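Local coordinates for protein SsfS6 (Streptomyces sp. SF2575, PDB 4FZR) that belongs to the erythromycin biosynthesis protein CIII-like family and adopts the GT-B fold, with two Rossmann-like domains facing each other, at residues A[215-221]-A[292-297]; A[207-211]-A[314-318]; A[266-272]-A[286-292]; A[24-30]-A[53-58]; A[225-231]-A[299-305]. The contacts are given in a common frame with arbitrary orientation. Numbering follows the deposited sequence.

Interaction 1. Residues A[215-221]-A[292-297]; sequences DQVPSWV and FPLSAI
The chain runs extended from Asp215 to Pro218 and enters a short, weakly bonded helix at 219-221, while Pro293 takes the N-cap of helix 294-297 and its O receives both Ala296 N (2.8 Å) and Ile297 N (2.9 Å). CA neighbours are Asp215-Pro293 (6.1 Å), Val217-Ala296 (6.5 Å) and Val221-Ile297 (6.0 Å). No hydrogen bond crosses the contact; it is held by packing of apolar and aromatic side chains. Trp220, with chi1 at 40° and chi2 at -87°, directs the edge of its indole at the face of Phe292 (chi1 m, chi2 -71°): a T-shaped pair with planes at 83° and centroids 5.4 Å apart. Trp220 CH2 also lies 3.3 Å from CD1 of the fully extended Ile297 (t, t). The Pro218 ring adds CG at 3.7 Å from Phe292 CD1. Val217 and Val221, both t, finish the apolar strip, Val217 CG2 at 4.1 Å from Ala296 CB and Val221 CG2 at 4.4 Å from Ile297 CG1; Val221 CG1 meets the backbone carbonyl Ala296 O (3.3 Å). Trp220 packs against Ile297 of helix 294-297 and covers the sheet face that carries Val268 and Ala288, reaching strands 229-231, 266-269 and 286-289, while Asp215 and Val217 also pack on the second subunit.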
# COMPACT_ATOMS: atom_id res chain seq x y z
N ASP A 215 4.54 -12.04 -1.03
CA ASP A 215 3.94 -12.58 0.18
C ASP A 215 3.22 -13.90 0.03
O ASP A 215 2.63 -14.20 -1.00
CB ASP A 215 2.90 -11.57 0.68
CG ASP A 215 2.76 -11.56 2.19
OD1 ASP A 215 2.18 -12.52 2.74
OD2 ASP A 215 3.20 -10.58 2.81
N GLN A 216 3.28 -14.69 1.09
CA GLN A 216 2.25 -15.66 1.43
C GLN A 216 2.61 -16.12 2.82
O GLN A 216 3.43 -17.02 2.99
CB GLN A 216 2.20 -16.85 0.48
CG GLN A 216 1.31 -17.94 1.03
CD GLN A 216 0.88 -18.95 -0.00
OE1 GLN A 216 0.82 -18.66 -1.20
NE2 GLN A 216 0.57 -20.16 0.46
N VAL A 217 2.03 -15.46 3.82
CA VAL A 217 2.31 -15.77 5.22
C VAL A 217 2.40 -17.28 5.36
O VAL A 217 1.37 -17.96 5.47
CB VAL A 217 1.22 -15.23 6.17
CG1 VAL A 217 1.66 -15.40 7.61
CG2 VAL A 217 0.90 -13.77 5.87
N PRO A 218 3.63 -17.82 5.37
CA PRO A 218 3.81 -19.27 5.24
C PRO A 218 3.02 -20.07 6.27
O PRO A 218 2.60 -19.53 7.29
CB PRO A 218 5.33 -19.46 5.43
CG PRO A 218 5.82 -18.20 6.03
CD PRO A 218 4.90 -17.11 5.57
N SER A 219 2.83 -21.35 5.98
CA SER A 219 2.02 -22.23 6.81
C SER A 219 2.36 -22.07 8.29
O SER A 219 1.57 -21.54 9.07
CB SER A 219 2.23 -23.68 6.39
OG SER A 219 1.64 -24.57 7.32
N TRP A 220 3.56 -22.52 8.65
CA TRP A 220 4.00 -22.59 10.05
C TRP A 220 3.74 -21.34 10.89
O TRP A 220 3.66 -21.43 12.11
CB TRP A 220 5.48 -22.96 10.12
CG TRP A 220 6.33 -22.29 9.08
CD1 TRP A 220 6.57 -22.72 7.81
CD2 TRP A 220 7.06 -21.06 9.23
NE1 TRP A 220 7.40 -21.84 7.16
CE2 TRP A 220 7.72 -20.81 8.01
CE3 TRP A 220 7.22 -20.15 10.28
CZ2 TRP A 220 8.52 -19.69 7.81
CZ3 TRP A 220 8.02 -19.04 10.08
CH2 TRP A 220 8.66 -18.82 8.85
N VAL A 221 3.61 -20.18 10.25
CA VAL A 221 3.38 -18.95 11.00
C VAL A 221 2.04 -18.99 11.73
O VAL A 221 1.92 -18.48 12.85
CB VAL A 221 3.39 -17.71 10.09
CG1 VAL A 221 3.19 -16.44 10.91
CG2 VAL A 221 4.70 -17.64 9.32
N PHE A 292 10.72 -13.76 3.60
CA PHE A 292 9.40 -13.83 4.21
C PHE A 292 8.92 -12.44 4.61
O PHE A 292 9.73 -11.54 4.86
CB PHE A 292 9.44 -14.74 5.44
CG PHE A 292 9.79 -16.16 5.12
CD1 PHE A 292 8.90 -16.98 4.46
CD2 PHE A 292 11.02 -16.68 5.49
CE1 PHE A 292 9.22 -18.29 4.16
CE2 PHE A 292 11.35 -17.99 5.20
CZ PHE A 292 10.45 -18.79 4.53
N PRO A 293 7.59 -12.26 4.67
CA PRO A 293 7.07 -11.00 5.21
C PRO A 293 7.51 -10.86 6.66
O PRO A 293 6.86 -11.40 7.56
CB PRO A 293 5.55 -11.18 5.10
CG PRO A 293 5.34 -12.66 5.10
CD PRO A 293 6.52 -13.23 4.37
N LEU A 294 8.60 -10.13 6.87
CA LEU A 294 9.25 -10.11 8.18
C LEU A 294 8.28 -9.67 9.28
O LEU A 294 8.30 -10.22 10.38
CB LEU A 294 10.48 -9.20 8.15
CG LEU A 294 11.50 -9.46 9.27
CD1 LEU A 294 11.89 -10.94 9.34
CD2 LEU A 294 12.73 -8.60 9.08
N SER A 295 7.45 -8.68 8.97
CA SER A 295 6.45 -8.18 9.92
C SER A 295 5.31 -9.16 10.19
O SER A 295 4.59 -9.02 11.18
CB SER A 295 5.89 -6.83 9.45
OG SER A 295 5.55 -6.84 8.07
N ALA A 296 5.14 -10.14 9.31
CA ALA A 296 4.06 -11.12 9.47
C ALA A 296 4.58 -12.43 10.08
O ALA A 296 3.81 -13.19 10.66
CB ALA A 296 3.41 -11.40 8.13
N ILE A 297 5.88 -12.66 9.93
CA ILE A 297 6.52 -13.85 10.47
C ILE A 297 6.94 -13.61 11.92
O ILE A 297 7.17 -14.55 12.68
CB ILE A 297 7.78 -14.22 9.65
CG1 ILE A 297 8.44 -15.49 10.18
CG2 ILE A 297 8.78 -13.08 9.68
CD1 ILE A 297 9.79 -15.76 9.58

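Interaction 2. Residues A[207-211]-A[314-318]; sequences YVPYN and LTCLS
Tyr207 opens a run of extended but non-strand backbone that passes the 314-318 part of helix 310-318, with Tyr207 CA nearest Ser318 CA (7.0 Å) and Pro209 CA nearest Thr315 CA (5.5 Å). With chi1 t and chi2 83°, its ring lays a face on Leu314: Leu314 CB sits 3.6 Å from the ring centroid and 14° off the normal, a CH-pi contact. Val208 turns away, so Pro209 is next to face the helix, its CG 3.4 Å from Ser318 OG and its CB 4.0 Å from Thr315 OG1. Ser318 OG bonds back to Thr315 O (3.3 Å) within the helix. This is the passage between the two domains of a GT-B fold: the chain has left the last strand of the N-terminal sheet, 203-204, and leans on a helix of the C-terminal domain on its way there. Tyr210 points away from the helix and packs on Ala61. At Asn211 phi/psi shift to -126/5, and the m side chain donates from ND2 to Thr315 OG1 (3.2 Å, 153°), a hydroxyl that also bonds to Gly311 O one helical turn earlier.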
# COMPACT_ATOMS: atom_id res chain seq x y z
N TYR A 207 5.46 3.33 15.37
CA TYR A 207 6.09 2.75 14.20
C TYR A 207 5.28 1.57 13.68
O TYR A 207 5.19 0.54 14.34
CB TYR A 207 7.50 2.28 14.53
CG TYR A 207 8.24 1.67 13.36
CD1 TYR A 207 8.89 2.48 12.43
CD2 TYR A 207 8.29 0.30 13.19
CE1 TYR A 207 9.57 1.92 11.36
CE2 TYR A 207 8.97 -0.27 12.12
CZ TYR A 207 9.61 0.55 11.22
OH TYR A 207 10.29 0.00 10.15
N VAL A 208 4.69 1.74 12.51
CA VAL A 208 3.99 0.65 11.84
C VAL A 208 4.96 -0.00 10.86
O VAL A 208 5.45 0.66 9.94
CB VAL A 208 2.72 1.15 11.12
CG1 VAL A 208 2.10 0.02 10.29
CG2 VAL A 208 1.72 1.70 12.13
N PRO A 209 5.26 -1.29 11.06
CA PRO A 209 6.27 -1.95 10.22
C PRO A 209 5.84 -2.11 8.76
O PRO A 209 4.71 -2.53 8.49
CB PRO A 209 6.44 -3.33 10.87
CG PRO A 209 5.87 -3.19 12.25
CD PRO A 209 4.79 -2.17 12.14
N TYR A 210 6.74 -1.77 7.84
CA TYR A 210 6.59 -2.21 6.46
C TYR A 210 7.92 -2.75 5.93
O TYR A 210 8.87 -2.00 5.71
CB TYR A 210 6.10 -1.09 5.55
CG TYR A 210 5.94 -1.56 4.12
CD1 TYR A 210 4.91 -2.41 3.76
CD2 TYR A 210 6.85 -1.17 3.14
CE1 TYR A 210 4.77 -2.86 2.46
CE2 TYR A 210 6.72 -1.62 1.84
CZ TYR A 210 5.68 -2.46 1.51
OH TYR A 210 5.55 -2.90 0.21
N ASN A 211 7.97 -4.06 5.73
CA ASN A 211 9.17 -4.71 5.24
C ASN A 211 8.87 -5.53 3.99
O ASN A 211 9.76 -6.22 3.47
CB ASN A 211 9.75 -5.65 6.31
CG ASN A 211 9.62 -5.09 7.72
OD1 ASN A 211 8.71 -5.45 8.46
ND2 ASN A 211 10.55 -4.22 8.10
N LEU A 314 13.27 -1.70 14.75
CA LEU A 314 11.98 -1.14 15.13
C LEU A 314 10.85 -2.16 14.94
O LEU A 314 9.88 -2.15 15.70
CB LEU A 314 11.70 0.14 14.33
CG LEU A 314 12.53 1.33 14.81
CD1 LEU A 314 12.68 2.35 13.70
CD2 LEU A 314 11.90 1.96 16.03
N THR A 315 10.99 -3.04 13.95
CA THR A 315 9.99 -4.07 13.72
C THR A 315 9.94 -5.03 14.92
O THR A 315 8.87 -5.33 15.44
CB THR A 315 10.28 -4.88 12.44
OG1 THR A 315 10.32 -4.00 11.31
CG2 THR A 315 9.19 -5.92 12.20
N CYS A 316 11.11 -5.50 15.34
CA CYS A 316 11.23 -6.39 16.49
C CYS A 316 10.71 -5.74 17.77
O CYS A 316 9.98 -6.36 18.54
CB CYS A 316 12.68 -6.81 16.69
SG CYS A 316 13.33 -7.87 15.39
N LEU A 317 11.11 -4.49 18.00
CA LEU A 317 10.62 -3.73 19.15
C LEU A 317 9.10 -3.67 19.17
O LEU A 317 8.48 -3.96 20.19
CB LEU A 317 11.21 -2.31 19.15
CG LEU A 317 12.59 -2.10 19.78
CD1 LEU A 317 12.93 -0.62 19.82
CD2 LEU A 317 12.64 -2.70 21.18
N SER A 318 8.49 -3.30 18.04
CA SER A 318 7.05 -3.10 17.99
C SER A 318 6.28 -4.41 18.15
O SER A 318 5.11 -4.42 18.53
CB SER A 318 6.64 -2.39 16.70
OG SER A 318 6.32 -3.30 15.65

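Interaction 3. Residues A[266-272]-A[286-292]; sequences EVVVAVS and VLAAGQF
Strands 266-269 and 286-289 run parallel, their axes 4.4 Å apart at closest and 11° from alignment. Val267 pairs with Val286 and Val269 with Ala289, so the second strand spends one residue more than the first; Leu287, at phi/psi -90/-34, breaks the extended path and gives a bulge. The strongest bond is Leu287 N to Val267 O (2.6 Å), and Val286 CA also approaches Val267 O (2.9 Å). Beyond it the ladder loosens: Val269 N to Ala288 O (3.5 Å) and Val271 N to Gly290 O (3.4 Å) are both weak. Gly290 sits at phi/psi 145/173, where a CB would collide with the preceding carbonyl oxygen. On one face Val267 CB and Val286 CB lie 4.2 Å apart, beside Val269. On the other, Val268 (m) sets CG1 4.0 Å from both Leu287 CB and Ala288 CB, next to Trp220. Glu266 OE2 reaches within 3.3 Å of Leu287 CB, and the Phe292 ring, turned m, brings CD2 4.0 Å from Ala270 CB. Strand 266-269 is hydrogen-bonded on its other side to strand 229-231, leaving 286-289 as the outermost strand at one end of the parallel, 3-2-1-4-5-6 sheet of a Rossmann-like domain.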
# COMPACT_ATOMS: atom_id res chain seq x y z
N GLU A 266 14.79 -23.75 16.79
CA GLU A 266 14.41 -24.05 15.42
C GLU A 266 14.57 -22.76 14.62
O GLU A 266 13.96 -21.74 14.94
CB GLU A 266 12.97 -24.56 15.34
CG GLU A 266 12.51 -24.82 13.91
CD GLU A 266 11.01 -24.99 13.80
OE1 GLU A 266 10.28 -24.51 14.69
OE2 GLU A 266 10.56 -25.62 12.81
N VAL A 267 15.39 -22.80 13.58
CA VAL A 267 15.80 -21.58 12.88
C VAL A 267 15.09 -21.38 11.54
O VAL A 267 15.03 -22.29 10.72
CB VAL A 267 17.32 -21.57 12.63
CG1 VAL A 267 17.71 -20.43 11.70
CG2 VAL A 267 18.07 -21.48 13.95
N VAL A 268 14.55 -20.18 11.34
CA VAL A 268 14.08 -19.78 10.02
C VAL A 268 14.97 -18.63 9.54
O VAL A 268 15.35 -17.77 10.33
CB VAL A 268 12.60 -19.35 10.03
CG1 VAL A 268 11.72 -20.48 10.54
CG2 VAL A 268 12.40 -18.09 10.86
N VAL A 269 15.32 -18.64 8.26
CA VAL A 269 16.23 -17.64 7.73
C VAL A 269 15.53 -16.79 6.67
O VAL A 269 15.37 -17.22 5.52
CB VAL A 269 17.48 -18.30 7.13
CG1 VAL A 269 18.50 -17.24 6.73
CG2 VAL A 269 18.09 -19.29 8.13
N ALA A 270 15.12 -15.59 7.06
CA ALA A 270 14.40 -14.69 6.16
C ALA A 270 15.37 -13.83 5.36
O ALA A 270 15.73 -12.73 5.79
CB ALA A 270 13.44 -13.82 6.95
N VAL A 271 15.77 -14.33 4.20
CA VAL A 271 16.65 -13.59 3.31
C VAL A 271 16.25 -13.81 1.86
O VAL A 271 15.30 -14.54 1.57
CB VAL A 271 18.12 -14.01 3.49
CG1 VAL A 271 18.62 -13.62 4.87
CG2 VAL A 271 18.29 -15.51 3.25
N SER A 272 16.97 -13.18 0.93
CA SER A 272 16.70 -13.35 -0.49
C SER A 272 17.53 -14.50 -1.07
O SER A 272 16.99 -15.39 -1.73
CB SER A 272 17.01 -12.06 -1.24
OG SER A 272 18.32 -11.60 -0.94
N VAL A 286 17.13 -25.87 10.73
CA VAL A 286 16.48 -24.73 10.10
C VAL A 286 15.22 -25.19 9.37
O VAL A 286 15.24 -26.19 8.65
CB VAL A 286 17.43 -23.96 9.13
CG1 VAL A 286 18.89 -24.24 9.48
CG2 VAL A 286 17.15 -24.33 7.68
N LEU A 287 14.12 -24.47 9.58
CA LEU A 287 12.82 -24.88 9.04
C LEU A 287 12.54 -24.30 7.66
O LEU A 287 11.91 -24.96 6.83
CB LEU A 287 11.70 -24.47 9.99
CG LEU A 287 10.29 -24.86 9.54
CD1 LEU A 287 10.08 -26.36 9.68
CD2 LEU A 287 9.23 -24.07 10.28
N ALA A 288 13.02 -23.09 7.40
CA ALA A 288 12.59 -22.35 6.22
C ALA A 288 13.72 -21.63 5.50
O ALA A 288 14.74 -21.28 6.11
CB ALA A 288 11.50 -21.37 6.60
N ALA A 289 13.53 -21.40 4.20
CA ALA A 289 14.56 -20.81 3.36
C ALA A 289 13.97 -19.88 2.32
O ALA A 289 13.37 -20.33 1.35
CB ALA A 289 15.37 -21.90 2.68
N GLY A 290 14.14 -18.57 2.53
CA GLY A 290 13.68 -17.59 1.57
C GLY A 290 13.17 -16.32 2.20
O GLY A 290 13.04 -16.23 3.42
N GLN A 291 12.88 -15.32 1.37
CA GLN A 291 12.38 -14.05 1.85
C GLN A 291 10.95 -14.19 2.36
O GLN A 291 10.07 -14.68 1.65
CB GLN A 291 12.44 -12.99 0.75
CG GLN A 291 12.15 -11.57 1.22
CD GLN A 291 13.14 -11.09 2.27
OE1 GLN A 291 12.87 -11.11 3.46
NE2 GLN A 291 14.31 -10.64 1.81
N PHE A 292 10.72 -13.76 3.60
CA PHE A 292 9.40 -13.83 4.21
C PHE A 292 8.92 -12.44 4.61
O PHE A 292 9.73 -11.54 4.86
CB PHE A 292 9.44 -14.74 5.44
CG PHE A 292 9.79 -16.16 5.12
CD1 PHE A 292 8.90 -16.98 4.46
CD2 PHE A 292 11.02 -16.68 5.49
CE1 PHE A 292 9.22 -18.29 4.16
CE2 PHE A 292 11.35 -17.99 5.20
CZ PHE A 292 10.45 -18.79 4.53

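Interaction 4. Residues A[24-30]-A[53-58]; sequences CSEGFVM and NMGPTV
The selenium of Met54, a selenomethionine folded back by chi1 and chi2 both m, lies over the backbone at the start of a short, weakly bonded helix at 26-29: Met54 SE is 3.3 Å from Ser25 C and 3.4 Å from Glu26 N. Met54 CE stands 3.6 Å from Cys24 O. The same carbonyl accepts a hydrogen bond from the Asn53 amide (Asn53 ND2 to Cys24 O 3.2 Å, 150°); Asn53, with chi1 p, bonds through OD1 to Ser51 OG and Leu72 N, so its amide ties three pieces of chain together. The nearest CA pairs are Cys24 CA to Met54 CA (6.2 Å), Glu26 CA to Thr57 CA (6.9 Å) and Val29 CA to Val58 CA (7.5 Å). Both segments follow the C-terminal ends of adjacent parallel strands, 17-21 and 45-51, where the loops of a Rossmann-like sheet gather; in this N-terminal domain of the GT-B fold that edge faces the other domain, and Phe28, turned from the contact, touches Glu331 there. Deeper in, Val29 (t) places CG2 3.6 Å from Met54 SE and CG1 3.9 Å from Val58 CG2. Thr57, chi1 m, projects from the first turn of helix 55-60 toward the short helix, its OG1 3.2 Å from Glu26 CG and its CG2 3.8 Å from CG of selenomethionine Met30.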
# COMPACT_ATOMS: atom_id res chain seq x y z
N CYS A 24 17.81 6.17 -1.71
CA CYS A 24 18.26 5.31 -2.80
C CYS A 24 18.43 3.85 -2.37
O CYS A 24 18.87 3.01 -3.15
CB CYS A 24 19.58 5.83 -3.38
SG CYS A 24 20.98 5.78 -2.22
N SER A 25 18.06 3.55 -1.12
CA SER A 25 18.06 2.17 -0.65
C SER A 25 16.74 1.85 0.04
O SER A 25 16.04 2.74 0.52
CB SER A 25 19.23 1.93 0.30
OG SER A 25 19.25 2.88 1.35
N GLU A 26 16.41 0.56 0.10
CA GLU A 26 15.12 0.11 0.60
C GLU A 26 14.87 0.49 2.05
O GLU A 26 13.74 0.79 2.44
CB GLU A 26 14.99 -1.40 0.42
CG GLU A 26 14.27 -1.80 -0.85
CD GLU A 26 14.44 -3.27 -1.18
OE1 GLU A 26 14.17 -4.12 -0.30
OE2 GLU A 26 14.84 -3.58 -2.32
N GLY A 27 15.92 0.48 2.87
CA GLY A 27 15.78 0.77 4.28
C GLY A 27 15.42 2.22 4.54
O GLY A 27 14.99 2.56 5.64
N PHE A 28 15.60 3.06 3.54
CA PHE A 28 15.30 4.48 3.67
C PHE A 28 13.99 4.84 2.97
O PHE A 28 13.48 5.95 3.12
CB PHE A 28 16.45 5.32 3.10
CG PHE A 28 17.76 5.11 3.81
CD1 PHE A 28 17.81 4.75 5.15
CD2 PHE A 28 18.96 5.25 3.12
CE1 PHE A 28 19.02 4.55 5.79
CE2 PHE A 28 20.17 5.06 3.76
CZ PHE A 28 20.20 4.71 5.09
N VAL A 29 13.44 3.90 2.21
CA VAL A 29 12.21 4.15 1.47
C VAL A 29 11.01 3.50 2.16
O VAL A 29 10.00 4.15 2.41
CB VAL A 29 12.31 3.62 0.03
CG1 VAL A 29 10.98 3.76 -0.69
CG2 VAL A 29 13.40 4.37 -0.73
N MSE A 30 11.16 2.23 2.50
CA MSE A 30 10.06 1.44 3.05
C MSE A 30 9.44 2.03 4.32
O MSE A 30 8.23 1.92 4.52
CB MSE A 30 10.53 0.01 3.33
CG MSE A 30 10.75 -0.82 2.07
SE MSE A 30 11.32 -2.66 2.46
CE MSE A 30 12.85 -2.27 3.61
N ASN A 53 16.27 3.07 -9.12
CA ASN A 53 16.34 1.70 -8.62
C ASN A 53 15.40 1.41 -7.45
O ASN A 53 15.23 0.26 -7.04
CB ASN A 53 17.79 1.34 -8.24
CG ASN A 53 18.36 2.23 -7.16
OD1 ASN A 53 18.56 3.43 -7.36
ND2 ASN A 53 18.63 1.65 -5.99
N MSE A 54 14.77 2.45 -6.91
CA MSE A 54 13.78 2.28 -5.86
C MSE A 54 12.36 2.12 -6.44
O MSE A 54 11.42 1.83 -5.71
CB MSE A 54 13.83 3.46 -4.88
CG MSE A 54 15.06 3.45 -3.97
SE MSE A 54 15.09 1.91 -2.77
CE MSE A 54 16.18 0.67 -3.82
N GLY A 55 12.23 2.28 -7.75
CA GLY A 55 10.94 2.19 -8.42
C GLY A 55 10.10 1.00 -8.00
O GLY A 55 8.96 1.17 -7.57
N PRO A 56 10.65 -0.22 -8.13
CA PRO A 56 9.94 -1.45 -7.79
C PRO A 56 9.53 -1.54 -6.32
O PRO A 56 8.49 -2.12 -6.00
CB PRO A 56 10.96 -2.55 -8.11
CG PRO A 56 11.88 -1.94 -9.10
CD PRO A 56 11.97 -0.49 -8.74
N THR A 57 10.34 -0.97 -5.43
CA THR A 57 10.03 -0.97 -4.00
C THR A 57 8.83 -0.06 -3.74
O THR A 57 7.94 -0.40 -2.96
CB THR A 57 11.23 -0.48 -3.16
OG1 THR A 57 12.33 -1.38 -3.31
CG2 THR A 57 10.86 -0.39 -1.68
N VAL A 58 8.81 1.09 -4.40
CA VAL A 58 7.74 2.06 -4.21
C VAL A 58 6.42 1.54 -4.77
O VAL A 58 5.39 1.59 -4.11
CB VAL A 58 8.10 3.41 -4.87
CG1 VAL A 58 6.90 4.36 -4.85
CG2 VAL A 58 9.32 4.03 -4.17

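Interaction 5. Residues A[225-231]-A[299-305]; sequences RKQPRLC and PACDVVV
Strands 229-231 and 303-305 lie side by side and parallel, axes 4.6 Å apart and crossing at -27°, with Leu230 opposite Val303 and Cys231 opposite Val304. Arg229 O accepts twice, from Asp302 N (2.9 Å) and Val303 N (3.2 Å); then Cys231 N donates to Val303 O (2.9 Å) and Val305 N to Cys231 O (2.8 Å). These are strands 1 and 4 of a 3-2-1-4-5-6 sheet, the central pair at which a Rossmann-like fold reverses its strand order. Asp302 (chi1 m) splits its carboxylate ahead of the ladder: OD2 takes Arg229 N (3.0 Å, 174°), and OD1 forms a salt bridge with Arg225 NH2, very short at 2.5 Å. The Arg229 guanidinium instead lays a face against Ala300 O, and its NE makes a long, weak ion pair with Glu266. On the face of Leu230 and Val303, Leu230 CD1 lies 4.0 Å from Val303 CB and 3.8 Å from Val305 CG2; on the face of Cys231 and Val304, Cys231 CB is 4.2 Å from Cys301 SG.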
# COMPACT_ATOMS: atom_id res chain seq x y z
N ARG A 225 3.93 -23.52 17.66
CA ARG A 225 5.38 -23.56 17.84
C ARG A 225 5.71 -24.59 18.91
O ARG A 225 5.42 -24.39 20.09
CB ARG A 225 5.92 -22.18 18.26
CG ARG A 225 5.20 -21.00 17.62
CD ARG A 225 6.12 -19.79 17.50
NE ARG A 225 6.56 -19.29 18.81
CZ ARG A 225 6.25 -18.09 19.31
NH1 ARG A 225 5.48 -17.24 18.64
NH2 ARG A 225 6.71 -17.75 20.50
N LYS A 226 6.31 -25.70 18.49
CA LYS A 226 6.63 -26.78 19.42
C LYS A 226 7.97 -26.58 20.14
O LYS A 226 8.36 -27.40 20.98
CB LYS A 226 6.64 -28.13 18.69
CG LYS A 226 5.33 -28.91 18.83
CD LYS A 226 5.36 -30.19 18.00
CE LYS A 226 4.28 -31.17 18.43
NZ LYS A 226 2.91 -30.58 18.38
N GLN A 227 8.66 -25.49 19.83
CA GLN A 227 9.93 -25.18 20.47
C GLN A 227 10.36 -23.74 20.18
O GLN A 227 9.84 -23.12 19.25
CB GLN A 227 11.02 -26.16 20.01
CG GLN A 227 11.19 -26.23 18.51
CD GLN A 227 12.40 -27.05 18.11
OE1 GLN A 227 13.34 -27.21 18.89
NE2 GLN A 227 12.38 -27.59 16.90
N PRO A 228 11.30 -23.21 20.97
CA PRO A 228 11.84 -21.86 20.76
C PRO A 228 12.26 -21.62 19.31
O PRO A 228 13.02 -22.41 18.76
CB PRO A 228 13.06 -21.82 21.68
CG PRO A 228 12.73 -22.77 22.77
CD PRO A 228 11.91 -23.86 22.15
N ARG A 229 11.76 -20.54 18.71
CA ARG A 229 12.06 -20.25 17.31
C ARG A 229 12.92 -19.00 17.17
O ARG A 229 12.70 -18.00 17.85
CB ARG A 229 10.76 -20.08 16.52
CG ARG A 229 10.98 -19.98 15.02
CD ARG A 229 9.71 -20.25 14.25
NE ARG A 229 8.98 -21.40 14.76
CZ ARG A 229 7.78 -21.78 14.34
NH1 ARG A 229 7.16 -21.09 13.39
NH2 ARG A 229 7.19 -22.84 14.87
N LEU A 230 13.89 -19.06 16.27
CA LEU A 230 14.79 -17.94 16.04
C LEU A 230 14.85 -17.58 14.57
O LEU A 230 14.91 -18.45 13.70
CB LEU A 230 16.20 -18.28 16.56
CG LEU A 230 17.28 -17.20 16.48
CD1 LEU A 230 18.32 -17.43 17.57
CD2 LEU A 230 17.93 -17.18 15.11
N CYS A 231 14.83 -16.28 14.29
CA CYS A 231 14.88 -15.79 12.92
C CYS A 231 16.19 -15.04 12.68
O CYS A 231 16.64 -14.29 13.54
CB CYS A 231 13.67 -14.89 12.64
SG CYS A 231 13.79 -13.98 11.09
N PRO A 299 5.49 -12.62 14.76
CA PRO A 299 4.77 -13.23 15.89
C PRO A 299 5.14 -14.69 16.12
O PRO A 299 4.97 -15.19 17.23
CB PRO A 299 3.30 -13.13 15.45
CG PRO A 299 3.26 -12.01 14.47
CD PRO A 299 4.58 -12.05 13.75
N ALA A 300 5.66 -15.35 15.09
CA ALA A 300 5.89 -16.79 15.15
C ALA A 300 7.26 -17.18 15.71
O ALA A 300 7.70 -18.30 15.51
CB ALA A 300 5.71 -17.39 13.76
N CYS A 301 7.93 -16.27 16.42
CA CYS A 301 9.25 -16.59 16.96
C CYS A 301 9.60 -15.82 18.24
O CYS A 301 8.92 -14.88 18.62
CB CYS A 301 10.33 -16.37 15.90
SG CYS A 301 10.34 -14.72 15.17
N ASP A 302 10.68 -16.25 18.88
CA ASP A 302 11.04 -15.78 20.21
C ASP A 302 12.38 -15.06 20.26
O ASP A 302 12.71 -14.42 21.25
CB ASP A 302 11.06 -16.97 21.18
CG ASP A 302 9.85 -17.86 21.03
OD1 ASP A 302 8.85 -17.65 21.75
OD2 ASP A 302 9.88 -18.78 20.18
N VAL A 303 13.16 -15.17 19.19
CA VAL A 303 14.44 -14.47 19.10
C VAL A 303 14.71 -14.07 17.65
O VAL A 303 14.43 -14.83 16.73
CB VAL A 303 15.62 -15.34 19.58
CG1 VAL A 303 16.85 -14.47 19.83
CG2 VAL A 303 15.26 -16.11 20.83
N VAL A 304 15.26 -12.87 17.46
CA VAL A 304 15.73 -12.48 16.14
C VAL A 304 17.20 -12.05 16.21
O VAL A 304 17.58 -11.25 17.06
CB VAL A 304 14.88 -11.34 15.52
CG1 VAL A 304 15.38 -11.00 14.12
CG2 VAL A 304 13.41 -11.72 15.47
N VAL A 305 18.01 -12.62 15.33
CA VAL A 305 19.41 -12.24 15.20
C VAL A 305 19.56 -11.49 13.89
O VAL A 305 19.10 -11.98 12.86
CB VAL A 305 20.31 -13.48 15.20
CG1 VAL A 305 21.77 -13.06 15.06
CG2 VAL A 305 20.09 -14.30 16.46

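In the fold
Interactions 3 and 5 build one sheet, their strands 266-269 and 229-231 being neighbours in it: interaction 5 is the buried central pair with a regular ladder and a charged end, interaction 3 the looser, more exposed edge. Interaction 1 shares Phe292 with interaction 3 and covers that sheet with apolar side chains, Trp220 touching Leu287, Ala288, Val268 and Arg229. Interaction 2 mixes a CH-pi contact with an amide-hydroxyl bond where the domains connect, and meets interaction 1 through Ser295 against Asn211 and Pro209. Interaction 4 lies in the other domain, its centre about 28 Å from that of interaction 5, yet Met30 touches Tyr210 of interaction 2.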